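Local coordinates for putative cell adhesion protein (Bacteroides fragilis, PDB 4H40), which probably serves as a subunit of a pilus and in cell adhesion, as a fimbrillin-like protein of the transthyretin clan, at residues F186-G191 and L271-N276; T241-N246 and L251-G256; T302-N307 and V311-N316. All blocks are in the same frame, centred on the assembly; numbering follows the deposited sequence.

Interaction 1. Residues F186-G191 and L271-N276; sequences FTVRAG and LNLKVN
Val188 meets two leucines of the facing strand, one with each of its methyl groups. Its CG2 lies 3.9 Å from Leu271 CD2, and its CG1 lies 3.9 Å from Leu273 CD1, so the valine fork divides evenly between Leu271 and Leu273. The valine torsion sets this split: CG1 stands opposite the backbone N (chi1 -175°) beside the carbonyl carbon, while CG2 sits next to the backbone N. The fork therefore spreads along its own strand and can reach two residues spaced i, i+2 on the other one. The two meetings differ in attitude. Val188 and Leu271 lie alongside and run past each other in opposite senses, whereas Leu273 comes in aslant. Leu273 is nearly fully stretched beyond CB (chi2 166°), which carries its CD1 far from its own backbone and onto the valine. Only methyl groups bridge the gap, and the backbones stay well apart, with Val188 CA 9.4 Å from Leu271 CA, far beyond the spacing of paired strands. All three residues are buried, and the contact is wholly apolar. Neighbours from both layers fill in around it: Val303 packs on Val188 from strand 296-305, and Met284 touches Leu271 from strand 278-287. On the reverse side of strand 266-275, Asn272 ND2 is hydrogen-bonded to Gly203 O, and beyond the strand's end Asn276 OD1 accepts the N-H groups of His195 and Thr196. Strand 177-190 belongs to one sheet and strand 266-275 to another, with inward-facing aliphatic side chains interleaved between the two layers, as is characteristic of the core of a beta sandwich, consistent with the transthyretin clan to which this fimbrillin-like protein belongs.

Interaction 2. Residues T241-N246 and L251-G256; sequences TQATRN and LVAHTG
Gln242 begins the contact with its backbone: its carbonyl O lies 4.0 Å from Ala253 CB. One modelled water lies between Gln242 O and His254 N, but its approach to Gln242 O is implausibly short, and the bridge is therefore doubtful. Ala243 follows, with its CB directed at the other strand; this methyl lies near the CB atoms of both Leu251 and Ala253, and Met199 of strand 197-207 touches it as well. Thr244 makes the two direct backbone bonds, from Thr244 N to Val252 O at 3.1 Å and from Val252 N to Thr244 O at 2.9 Å, an antiparallel hydrogen-bonded pair. These rungs belong to a beta hairpin of strands 244-245 and 251-257, whose second strand is also bonded to strand 177-190 through Leu251, Ala253 and Thr255. Thr244 OG1 is held between its own backbone N and carbonyl carbon (chi1 59°) and comes within 3.7 Å of Val252 CB. Arg245, the non-hydrogen-bonded partner of Leu251, puts its side chain on the other face of the sheet. The bend at chi3 (-75°) goes with one guanidinium face lying over Leu251 CD2, which sits 3.4 Å above the plane and toward its rim. The polar end is fixed elsewhere: Arg245 NH2 is bonded to Leu197 O, and NH1 has a weak bond to Asn249 O. Asn246, past the end of the short strand, extends its amide across to Val252, where ND2 approaches CG2 at 3.5 Å while donating its hydrogen bond to Ser250 OG.

Interaction 3. Residues T302-N307 and V311-N316; sequences TVKISN and VLTWQN
Thr302 and Thr313 face each other through two backbone bonds, Thr302 N to Thr313 O at 2.7 Å and Thr313 N to Thr302 O at 3.0 Å. Two residues on, Lys304 and Val311 repeat the pattern, with Lys304 N to Val311 O and Val311 N to Lys304 O both at 2.8 Å. Between these hydrogen-bonded pairs lies the non-hydrogen-bonded pair Val303-Leu312, whose side chains meet on the inner face: Val303 CG2 lies 3.5 Å from Leu312 CD1. Thr302, Lys304, Val311 and Thr313 carry their side chains on the other face. There Thr313 OG1, placed between its backbone N and carbonyl carbon (chi1 70°), lies 3.6 Å from Thr302 CB. The lysine chain is extended and crosses Thr313 at about a right angle, leaving Lys304 NZ 4.0 Å from Thr313 OG1, a proximity without a hydrogen bond. Toward the turn, Ser306 OG comes beside Val311 CG2. The strand segments are twisted, with their directions 141° apart. Farther out, Tyr282 touches both Val303 and Leu312 from strand 278-287, backing the inner face, while Val303 is bonded through its backbone to Arg189 and Gly191. The second subunit lies along the other edge of strand 310-321: residues 311-314 and 316 join an antiparallel ladder with one of its strands, and Thr313 packs on Trp319 of that subunit. Strand 310-321 thus lies between its hairpin partner and a strand of another chain. Four backbone bonds set the register of the hairpin; the alternation of the strands puts Val303 and Leu312 on an apolar inner face and Thr302, Lys304, Val311 and Thr313 on the other, of mixed polarity.

How the interactions relate
Strand 177-190 connects the three contacts. On one flank it is joined to interaction 2, where Phe186 N lies 2.8 Å from Ala253 O and Val188 N 2.8 Å from Leu251 O; on the other it is joined to interaction 3, with Val303 N 3.0 Å from Arg189 O. These are probable hydrogen bonds. Interactions 2 and 3 do not touch: their centres are about 18 Å apart and their nearest atoms about 8 Å. Interaction 1 also packs on interaction 3 from the facing sheet, with Val275 CG2 3.8 Å from Val303 CG1. In sequence, interaction 2 is nested inside the loop closed by interaction 1, and interaction 3 follows.

Interaction 1. Residues F186-G191 and L271-N276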
ATOM      1  N   PHE B 186     -10.971   5.084  -8.054  1.00 37.80           N
ATOM      2  CA  PHE B 186     -11.235   5.182  -6.630  1.00 36.21           C
ATOM      3  C   PHE B 186     -12.718   4.865  -6.389  1.00 40.28           C
ATOM      4  O   PHE B 186     -13.602   5.487  -6.985  1.00 38.15           O
ATOM      5  CB  PHE B 186     -10.852   6.578  -6.090  1.00 38.14           C
ATOM      6  CG  PHE B 186      -9.452   7.009  -6.506  1.00 40.50           C
ATOM      7  CD1 PHE B 186      -8.338   6.635  -5.761  1.00 44.24           C
ATOM      8  CD2 PHE B 186      -9.248   7.739  -7.660  1.00 41.96           C
ATOM      9  CE1 PHE B 186      -7.056   6.966  -6.180  1.00 44.77           C
ATOM     10  CE2 PHE B 186      -7.956   8.066  -8.081  1.00 44.52           C
ATOM     11  CZ  PHE B 186      -6.873   7.665  -7.350  1.00 43.21           C
ATOM     12  N   THR B 187     -12.965   3.809  -5.590  1.00 37.65           N
ATOM     13  CA  THR B 187     -14.272   3.431  -5.101  1.00 37.59           C
ATOM     14  C   THR B 187     -14.277   3.893  -3.653  1.00 41.85           C
ATOM     15  O   THR B 187     -13.393   3.476  -2.886  1.00 40.97           O
ATOM     16  CB  THR B 187     -14.548   1.933  -5.284  1.00 45.23           C
ATOM     17  OG1 THR B 187     -14.451   1.587  -6.668  1.00 50.13           O
ATOM     18  CG2 THR B 187     -15.908   1.535  -4.760  1.00 39.60           C
ATOM     19  N   VAL B 188     -15.180   4.845  -3.311  1.00 37.88           N
ATOM     20  CA  VAL B 188     -15.311   5.370  -1.932  1.00 36.74           C
ATOM     21  C   VAL B 188     -16.589   4.810  -1.331  1.00 39.55           C
ATOM     22  O   VAL B 188     -17.681   5.134  -1.804  1.00 38.66           O
ATOM     23  CB  VAL B 188     -15.282   6.912  -1.830  1.00 38.88           C
ATOM     24  CG1 VAL B 188     -15.289   7.345  -0.379  1.00 39.52           C
ATOM     25  CG2 VAL B 188     -14.093   7.508  -2.583  1.00 37.19           C
ATOM     26  N   ARG B 189     -16.458   3.954  -0.316  1.00 35.70           N
ATOM     27  CA  ARG B 189     -17.597   3.326   0.341  1.00 36.26           C
ATOM     28  C   ARG B 189     -18.085   4.130   1.537  1.00 43.35           C
ATOM     29  O   ARG B 189     -17.294   4.797   2.205  1.00 42.78           O
ATOM     30  CB  ARG B 189     -17.221   1.930   0.801  1.00 36.93           C
ATOM     31  CG  ARG B 189     -17.070   0.902  -0.296  1.00 44.73           C
ATOM     32  CD  ARG B 189     -16.676  -0.417   0.307  1.00 60.62           C
ATOM     33  NE  ARG B 189     -16.508  -1.452  -0.713  1.00 83.26           N
ATOM     34  CZ  ARG B 189     -15.719  -2.518  -0.584  1.00106.20           C
ATOM     35  NH1 ARG B 189     -15.004  -2.699   0.524  1.00 94.33           N
ATOM     36  NH2 ARG B 189     -15.626  -3.403  -1.569  1.00 97.45           N
ATOM     37  N   ALA B 190     -19.392   4.054   1.816  1.00 42.79           N
ATOM     38  CA  ALA B 190     -20.012   4.708   2.967  1.00 44.16           C
ATOM     39  C   ALA B 190     -20.030   3.705   4.116  1.00 54.14           C
ATOM     40  O   ALA B 190     -20.786   2.720   4.083  1.00 55.21           O
ATOM     41  CB  ALA B 190     -21.413   5.166   2.617  1.00 45.23           C
ATOM     42  N   GLY B 191     -19.108   3.896   5.052  1.00 52.90           N
ATOM     43  CA  GLY B 191     -18.923   3.013   6.194  1.00 55.30           C
ATOM     44  C   GLY B 191     -19.769   3.369   7.396  1.00 64.44           C
ATOM     45  O   GLY B 191     -20.791   4.056   7.268  1.00 65.90           O
ATOM     46  N   LEU B 271      -9.060  13.723  -1.671  1.00 42.63           N
ATOM     47  CA  LEU B 271     -10.474  13.464  -1.851  1.00 41.83           C
ATOM     48  C   LEU B 271     -11.253  14.505  -1.092  1.00 48.56           C
ATOM     49  O   LEU B 271     -11.101  14.610   0.114  1.00 48.41           O
ATOM     50  CB  LEU B 271     -10.828  12.046  -1.371  1.00 41.14           C
ATOM     51  CG  LEU B 271     -10.088  10.898  -2.064  1.00 45.61           C
ATOM     52  CD1 LEU B 271      -8.803  10.544  -1.323  1.00 47.07           C
ATOM     53  CD2 LEU B 271     -10.942   9.695  -2.172  1.00 46.50           C
ATOM     54  N   ASN B 272     -12.030  15.328  -1.811  1.00 47.57           N
ATOM     55  CA  ASN B 272     -12.887  16.371  -1.257  1.00 48.19           C
ATOM     56  C   ASN B 272     -14.296  15.848  -1.302  1.00 53.08           C
ATOM     57  O   ASN B 272     -14.887  15.733  -2.386  1.00 53.25           O
ATOM     58  CB  ASN B 272     -12.728  17.662  -2.034  1.00 48.79           C
ATOM     59  CG  ASN B 272     -11.307  18.143  -2.082  1.00 54.54           C
ATOM     60  OD1 ASN B 272     -10.829  18.772  -1.157  1.00 51.25           O
ATOM     61  ND2 ASN B 272     -10.605  17.833  -3.149  1.00 44.24           N
ATOM     62  N   LEU B 273     -14.798  15.404  -0.137  1.00 48.15           N
ATOM     63  CA  LEU B 273     -16.110  14.769  -0.055  1.00 46.14           C
ATOM     64  C   LEU B 273     -17.003  15.457   0.949  1.00 51.05           C
ATOM     65  O   LEU B 273     -16.524  16.078   1.905  1.00 51.65           O
ATOM     66  CB  LEU B 273     -15.958  13.275   0.339  1.00 44.99           C
ATOM     67  CG  LEU B 273     -14.944  12.417  -0.441  1.00 48.06           C
ATOM     68  CD1 LEU B 273     -14.666  11.101   0.260  1.00 46.06           C
ATOM     69  CD2 LEU B 273     -15.394  12.171  -1.867  1.00 50.65           C
ATOM     70  N   LYS B 274     -18.314  15.323   0.739  1.00 47.33           N
ATOM     71  CA  LYS B 274     -19.340  15.838   1.630  1.00 47.64           C
ATOM     72  C   LYS B 274     -19.889  14.649   2.394  1.00 49.55           C
ATOM     73  O   LYS B 274     -20.705  13.908   1.864  1.00 49.00           O
ATOM     74  CB  LYS B 274     -20.424  16.587   0.838  1.00 49.21           C
ATOM     75  CG  LYS B 274     -21.285  17.510   1.675  1.00 61.03           C
ATOM     76  CD  LYS B 274     -22.252  18.234   0.772  1.00 67.14           C
ATOM     77  CE  LYS B 274     -22.872  19.425   1.452  1.00 87.84           C
ATOM     78  NZ  LYS B 274     -23.941  20.017   0.607  1.00104.39           N
ATOM     79  N   VAL B 275     -19.388  14.426   3.600  1.00 45.83           N
ATOM     80  CA  VAL B 275     -19.792  13.318   4.471  1.00 45.97           C
ATOM     81  C   VAL B 275     -20.846  13.831   5.456  1.00 53.54           C
ATOM     82  O   VAL B 275     -20.599  14.789   6.176  1.00 54.46           O
ATOM     83  CB  VAL B 275     -18.581  12.667   5.196  1.00 48.23           C
ATOM     84  CG1 VAL B 275     -19.012  11.447   5.995  1.00 48.30           C
ATOM     85  CG2 VAL B 275     -17.490  12.291   4.198  1.00 46.31           C
ATOM     86  N   ASN B 276     -22.032  13.208   5.447  1.00 52.02           N
ATOM     87  CA  ASN B 276     -23.175  13.561   6.287  1.00 54.61           C
ATOM     88  C   ASN B 276     -23.444  15.079   6.299  1.00 61.51           C
ATOM     89  O   ASN B 276     -23.748  15.650   7.350  1.00 63.11           O
ATOM     90  CB  ASN B 276     -22.994  13.019   7.704  1.00 57.53           C
ATOM     91  CG  ASN B 276     -22.985  11.518   7.792  1.00 72.11           C
ATOM     92  OD1 ASN B 276     -23.505  10.810   6.923  1.00 65.02           O
ATOM     93  ND2 ASN B 276     -22.414  10.999   8.867  1.00 60.72           N
TER

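Interaction 2. Residues T241-N246 and L251-G256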
ATOM      1  N   THR B 241     -13.999  15.327 -11.195  1.00 46.44           N
ATOM      2  CA  THR B 241     -15.125  16.068 -10.639  1.00 48.47           C
ATOM      3  C   THR B 241     -16.388  15.208 -10.658  1.00 54.99           C
ATOM      4  O   THR B 241     -17.328  15.478  -9.906  1.00 56.96           O
ATOM      5  CB  THR B 241     -15.332  17.401 -11.401  1.00 54.10           C
ATOM      6  OG1 THR B 241     -15.180  17.187 -12.806  1.00 60.51           O
ATOM      7  CG2 THR B 241     -14.359  18.475 -10.960  1.00 46.16           C
ATOM      8  N   GLN B 242     -16.399  14.166 -11.495  1.00 50.70           N
ATOM      9  CA  GLN B 242     -17.577  13.323 -11.671  1.00 50.88           C
ATOM     10  C   GLN B 242     -17.376  11.909 -11.133  1.00 51.83           C
ATOM     11  O   GLN B 242     -16.323  11.300 -11.321  1.00 49.63           O
ATOM     12  CB  GLN B 242     -17.974  13.276 -13.155  1.00 52.63           C
ATOM     13  CG  GLN B 242     -18.685  14.540 -13.624  1.00 77.78           C
ATOM     14  CD  GLN B 242     -18.124  15.038 -14.935  1.00113.11           C
ATOM     15  OE1 GLN B 242     -18.180  14.359 -15.982  1.00108.22           O
ATOM     16  NE2 GLN B 242     -17.578  16.256 -14.906  1.00109.99           N
ATOM     17  N   ALA B 243     -18.415  11.390 -10.484  1.00 47.43           N
ATOM     18  CA  ALA B 243     -18.444  10.052  -9.913  1.00 45.86           C
ATOM     19  C   ALA B 243     -19.786   9.419 -10.173  1.00 50.50           C
ATOM     20  O   ALA B 243     -20.741  10.130 -10.422  1.00 55.48           O
ATOM     21  CB  ALA B 243     -18.161  10.110  -8.417  1.00 46.17           C
ATOM     22  N   THR B 244     -19.863   8.104 -10.153  1.00 45.28           N
ATOM     23  CA  THR B 244     -21.110   7.358 -10.347  1.00 46.22           C
ATOM     24  C   THR B 244     -21.497   6.703  -9.027  1.00 49.61           C
ATOM     25  O   THR B 244     -20.629   6.399  -8.223  1.00 51.31           O
ATOM     26  CB  THR B 244     -20.978   6.291 -11.480  1.00 55.23           C
ATOM     27  OG1 THR B 244     -19.930   5.389 -11.150  1.00 67.27           O
ATOM     28  CG2 THR B 244     -20.701   6.889 -12.838  1.00 47.53           C
ATOM     29  N   ARG B 245     -22.763   6.434  -8.819  1.00 45.88           N
ATOM     30  CA  ARG B 245     -23.170   5.815  -7.588  1.00 46.17           C
ATOM     31  C   ARG B 245     -23.536   4.379  -7.767  1.00 53.21           C
ATOM     32  O   ARG B 245     -24.299   4.048  -8.672  1.00 57.23           O
ATOM     33  CB  ARG B 245     -24.351   6.558  -6.945  1.00 46.82           C
ATOM     34  CG  ARG B 245     -24.312   6.311  -5.449  1.00 53.40           C
ATOM     35  CD  ARG B 245     -25.278   7.124  -4.684  1.00 57.75           C
ATOM     36  NE  ARG B 245     -24.874   8.512  -4.565  1.00 57.90           N
ATOM     37  CZ  ARG B 245     -24.028   8.969  -3.659  1.00 66.02           C
ATOM     38  NH1 ARG B 245     -23.413   8.132  -2.834  1.00 51.07           N
ATOM     39  NH2 ARG B 245     -23.749  10.261  -3.600  1.00 60.35           N
ATOM     40  N   ASN B 246     -23.050   3.532  -6.856  1.00 47.74           N
ATOM     41  CA  ASN B 246     -23.377   2.117  -6.781  1.00 47.48           C
ATOM     42  C   ASN B 246     -24.544   1.966  -5.861  1.00 53.40           C
ATOM     43  O   ASN B 246     -24.830   2.892  -5.109  1.00 52.76           O
ATOM     44  CB  ASN B 246     -22.185   1.314  -6.303  1.00 47.56           C
ATOM     45  CG  ASN B 246     -21.032   1.280  -7.266  1.00 68.77           C
ATOM     46  OD1 ASN B 246     -21.179   1.580  -8.465  1.00 57.20           O
ATOM     47  ND2 ASN B 246     -19.864   0.884  -6.765  1.00 62.97           N
ATOM     48  N   LEU B 251     -19.292   5.620  -4.195  1.00 40.03           N
ATOM     49  CA  LEU B 251     -18.976   6.454  -5.345  1.00 38.49           C
ATOM     50  C   LEU B 251     -17.827   5.847  -6.139  1.00 44.11           C
ATOM     51  O   LEU B 251     -16.889   5.338  -5.534  1.00 45.34           O
ATOM     52  CB  LEU B 251     -18.556   7.835  -4.872  1.00 38.27           C
ATOM     53  CG  LEU B 251     -19.540   8.666  -4.084  1.00 43.71           C
ATOM     54  CD1 LEU B 251     -18.796   9.766  -3.384  1.00 43.41           C
ATOM     55  CD2 LEU B 251     -20.637   9.250  -4.990  1.00 46.09           C
ATOM     56  N   VAL B 252     -17.863   5.910  -7.475  1.00 40.28           N
ATOM     57  CA  VAL B 252     -16.759   5.424  -8.323  1.00 38.52           C
ATOM     58  C   VAL B 252     -16.251   6.571  -9.198  1.00 40.08           C
ATOM     59  O   VAL B 252     -16.969   7.089 -10.057  1.00 39.70           O
ATOM     60  CB  VAL B 252     -17.085   4.169  -9.183  1.00 42.63           C
ATOM     61  CG1 VAL B 252     -15.856   3.713  -9.952  1.00 40.47           C
ATOM     62  CG2 VAL B 252     -17.571   3.032  -8.308  1.00 44.27           C
ATOM     63  N   ALA B 253     -15.004   6.958  -8.983  1.00 36.73           N
ATOM     64  CA  ALA B 253     -14.373   8.004  -9.780  1.00 35.67           C
ATOM     65  C   ALA B 253     -13.166   7.419 -10.484  1.00 39.95           C
ATOM     66  O   ALA B 253     -12.461   6.603  -9.903  1.00 40.86           O
ATOM     67  CB  ALA B 253     -13.986   9.184  -8.903  1.00 36.25           C
ATOM     68  N   HIS B 254     -12.979   7.747 -11.751  1.00 38.37           N
ATOM     69  CA  HIS B 254     -11.835   7.274 -12.522  1.00 40.25           C
ATOM     70  C   HIS B 254     -11.302   8.368 -13.442  1.00 44.08           C
ATOM     71  O   HIS B 254     -11.979   9.357 -13.714  1.00 43.00           O
ATOM     72  CB  HIS B 254     -12.158   5.998 -13.317  1.00 42.71           C
ATOM     73  CG  HIS B 254     -13.204   6.173 -14.368  1.00 48.59           C
ATOM     74  ND1 HIS B 254     -12.875   6.253 -15.702  1.00 51.81           N
ATOM     75  CD2 HIS B 254     -14.546   6.264 -14.249  1.00 52.21           C
ATOM     76  CE1 HIS B 254     -14.018   6.379 -16.351  1.00 51.90           C
ATOM     77  NE2 HIS B 254     -15.045   6.413 -15.516  1.00 52.59           N
ATOM     78  N   THR B 255     -10.064   8.210 -13.870  1.00 41.70           N
ATOM     79  CA  THR B 255      -9.421   9.138 -14.779  1.00 42.82           C
ATOM     80  C   THR B 255      -8.250   8.475 -15.442  1.00 46.60           C
ATOM     81  O   THR B 255      -7.700   7.493 -14.915  1.00 43.94           O
ATOM     82  CB  THR B 255      -8.981  10.432 -14.059  1.00 52.21           C
ATOM     83  OG1 THR B 255      -8.830  11.450 -15.022  1.00 53.96           O
ATOM     84  CG2 THR B 255      -7.705  10.287 -13.251  1.00 50.26           C
ATOM     85  N   GLY B 256      -7.862   9.049 -16.578  1.00 43.12           N
ATOM     86  CA  GLY B 256      -6.686   8.621 -17.304  1.00 42.64           C
ATOM     87  C   GLY B 256      -5.515   9.396 -16.757  1.00 46.25           C
ATOM     88  O   GLY B 256      -5.673  10.553 -16.350  1.00 47.38           O
TER
HETATM   89  O   HOH W   1     -15.408   9.566 -12.885  1.00 45.00           O

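Interaction 3. Residues T302-N307 and V311-N316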
ATOM      1  N   THR B 302     -12.802   3.522   2.374  1.00 41.19           N
ATOM      2  CA  THR B 302     -14.022   3.529   3.171  1.00 41.50           C
ATOM      3  C   THR B 302     -14.000   4.714   4.103  1.00 47.96           C
ATOM      4  O   THR B 302     -13.029   4.891   4.818  1.00 49.73           O
ATOM      5  CB  THR B 302     -14.175   2.215   3.945  1.00 46.79           C
ATOM      6  OG1 THR B 302     -14.158   1.131   3.028  1.00 48.69           O
ATOM      7  CG2 THR B 302     -15.435   2.167   4.771  1.00 38.64           C
ATOM      8  N   VAL B 303     -15.072   5.504   4.116  1.00 46.18           N
ATOM      9  CA  VAL B 303     -15.226   6.631   5.041  1.00 46.82           C
ATOM     10  C   VAL B 303     -15.954   6.106   6.286  1.00 55.99           C
ATOM     11  O   VAL B 303     -17.055   5.574   6.172  1.00 56.19           O
ATOM     12  CB  VAL B 303     -15.940   7.847   4.400  1.00 48.15           C
ATOM     13  CG1 VAL B 303     -15.980   9.026   5.364  1.00 48.12           C
ATOM     14  CG2 VAL B 303     -15.244   8.260   3.123  1.00 46.47           C
ATOM     15  N   LYS B 304     -15.313   6.204   7.456  1.00 57.13           N
ATOM     16  CA  LYS B 304     -15.837   5.718   8.739  1.00 60.24           C
ATOM     17  C   LYS B 304     -15.937   6.827   9.760  1.00 70.89           C
ATOM     18  O   LYS B 304     -15.166   7.776   9.682  1.00 71.52           O
ATOM     19  CB  LYS B 304     -14.876   4.649   9.315  1.00 62.92           C
ATOM     20  CG  LYS B 304     -15.067   3.244   8.772  1.00 80.58           C
ATOM     21  CD  LYS B 304     -13.969   2.300   9.238  1.00 90.31           C
ATOM     22  CE  LYS B 304     -13.984   1.009   8.450  1.00100.03           C
ATOM     23  NZ  LYS B 304     -12.755   0.193   8.656  1.00109.03           N
ATOM     24  N   ILE B 305     -16.827   6.675  10.758  1.00 71.64           N
ATOM     25  CA  ILE B 305     -16.916   7.537  11.947  1.00 74.00           C
ATOM     26  C   ILE B 305     -16.414   6.684  13.126  1.00 83.42           C
ATOM     27  O   ILE B 305     -17.061   5.679  13.453  1.00 83.15           O
ATOM     28  CB  ILE B 305     -18.318   8.152  12.234  1.00 77.51           C
ATOM     29  CG1 ILE B 305     -19.038   8.712  10.974  1.00 76.65           C
ATOM     30  CG2 ILE B 305     -18.263   9.152  13.398  1.00 79.13           C
ATOM     31  CD1 ILE B 305     -18.475   9.940  10.304  1.00 77.67           C
ATOM     32  N   SER B 306     -15.248   7.043  13.722  1.00 83.94           N
ATOM     33  CA  SER B 306     -14.665   6.307  14.852  1.00 87.33           C
ATOM     34  C   SER B 306     -15.333   6.677  16.181  1.00 98.65           C
ATOM     35  O   SER B 306     -15.716   5.787  16.960  1.00100.18           O
ATOM     36  CB  SER B 306     -13.162   6.516  14.929  1.00 90.69           C
ATOM     37  OG  SER B 306     -12.522   5.615  14.041  1.00100.06           O
ATOM     38  N   ASN B 307     -15.493   7.980  16.422  1.00 98.10           N
ATOM     39  CA  ASN B 307     -16.179   8.520  17.596  1.00100.93           C
ATOM     40  C   ASN B 307     -17.091   9.627  17.086  1.00103.56           C
ATOM     41  O   ASN B 307     -18.295   9.406  16.889  1.00103.55           O
ATOM     42  CB  ASN B 307     -15.197   8.994  18.695  1.00107.81           C
ATOM     43  CG  ASN B 307     -13.811   9.376  18.239  1.00138.43           C
ATOM     44  OD1 ASN B 307     -13.537  10.551  17.967  1.00133.08           O
ATOM     45  ND2 ASN B 307     -12.918   8.395  18.145  1.00132.18           N
ATOM     46  N   VAL B 311     -12.773   9.211   9.393  1.00 60.87           N
ATOM     47  CA  VAL B 311     -11.520   8.697   8.825  1.00 58.30           C
ATOM     48  C   VAL B 311     -11.751   8.019   7.469  1.00 57.10           C
ATOM     49  O   VAL B 311     -12.842   7.524   7.185  1.00 56.91           O
ATOM     50  CB  VAL B 311     -10.709   7.752   9.752  1.00 62.62           C
ATOM     51  CG1 VAL B 311      -9.999   8.539  10.822  1.00 65.27           C
ATOM     52  CG2 VAL B 311     -11.555   6.643  10.360  1.00 62.38           C
ATOM     53  N   LEU B 312     -10.721   8.048   6.637  1.00 49.00           N
ATOM     54  CA  LEU B 312     -10.678   7.345   5.393  1.00 45.72           C
ATOM     55  C   LEU B 312      -9.671   6.229   5.552  1.00 51.53           C
ATOM     56  O   LEU B 312      -8.541   6.474   5.969  1.00 53.14           O
ATOM     57  CB  LEU B 312     -10.327   8.256   4.215  1.00 44.18           C
ATOM     58  CG  LEU B 312     -10.503   7.587   2.862  1.00 46.47           C
ATOM     59  CD1 LEU B 312     -11.908   7.708   2.374  1.00 45.96           C
ATOM     60  CD2 LEU B 312      -9.552   8.107   1.853  1.00 46.28           C
ATOM     61  N   THR B 313     -10.106   5.000   5.305  1.00 48.34           N
ATOM     62  CA  THR B 313      -9.264   3.810   5.300  1.00 49.51           C
ATOM     63  C   THR B 313      -9.176   3.317   3.877  1.00 53.79           C
ATOM     64  O   THR B 313     -10.208   3.229   3.211  1.00 53.50           O
ATOM     65  CB  THR B 313      -9.805   2.664   6.205  1.00 53.88           C
ATOM     66  OG1 THR B 313     -10.984   2.129   5.618  1.00 54.59           O
ATOM     67  CG2 THR B 313     -10.059   3.075   7.631  1.00 53.12           C
ATOM     68  N   TRP B 314      -8.003   2.928   3.418  1.00 50.84           N
ATOM     69  CA  TRP B 314      -7.975   2.361   2.095  1.00 50.35           C
ATOM     70  C   TRP B 314      -7.117   1.122   2.032  1.00 54.94           C
ATOM     71  O   TRP B 314      -6.369   0.806   2.939  1.00 55.14           O
ATOM     72  CB  TRP B 314      -7.601   3.366   0.994  1.00 47.77           C
ATOM     73  CG  TRP B 314      -6.165   3.735   0.927  1.00 49.63           C
ATOM     74  CD1 TRP B 314      -5.225   3.239   0.069  1.00 52.51           C
ATOM     75  CD2 TRP B 314      -5.525   4.766   1.676  1.00 50.74           C
ATOM     76  NE1 TRP B 314      -4.029   3.889   0.247  1.00 53.11           N
ATOM     77  CE2 TRP B 314      -4.176   4.822   1.245  1.00 56.03           C
ATOM     78  CE3 TRP B 314      -5.949   5.629   2.708  1.00 52.55           C
ATOM     79  CZ2 TRP B 314      -3.241   5.720   1.809  1.00 56.70           C
ATOM     80  CZ3 TRP B 314      -5.035   6.525   3.248  1.00 55.55           C
ATOM     81  CH2 TRP B 314      -3.694   6.554   2.816  1.00 56.96           C
ATOM     82  N   GLN B 315      -7.344   0.381   0.970  1.00 51.31           N
ATOM     83  CA  GLN B 315      -6.680  -0.832   0.591  1.00 51.09           C
ATOM     84  C   GLN B 315      -6.504  -0.842  -0.923  1.00 50.60           C
ATOM     85  O   GLN B 315      -7.276  -0.226  -1.687  1.00 47.25           O
ATOM     86  CB  GLN B 315      -7.446  -2.054   1.088  1.00 54.03           C
ATOM     87  CG  GLN B 315      -8.931  -2.080   0.714  1.00 80.13           C
ATOM     88  CD  GLN B 315      -9.763  -2.957   1.631  1.00109.53           C
ATOM     89  OE1 GLN B 315      -9.301  -3.460   2.677  1.00104.14           O
ATOM     90  NE2 GLN B 315     -11.032  -3.128   1.270  1.00105.95           N
ATOM     91  N   ASN B 316      -5.450  -1.509  -1.341  1.00 46.28           N
ATOM     92  CA  ASN B 316      -5.107  -1.679  -2.726  1.00 45.07           C
ATOM     93  C   ASN B 316      -4.038  -2.753  -2.812  1.00 51.68           C
ATOM     94  O   ASN B 316      -3.242  -2.912  -1.879  1.00 53.15           O
ATOM     95  CB  ASN B 316      -4.654  -0.346  -3.349  1.00 50.74           C
ATOM     96  CG  ASN B 316      -3.221   0.026  -3.087  1.00 64.29           C
ATOM     97  OD1 ASN B 316      -2.794   0.191  -1.946  1.00 55.48           O
ATOM     98  ND2 ASN B 316      -2.431   0.085  -4.152  1.00 53.00           N
TER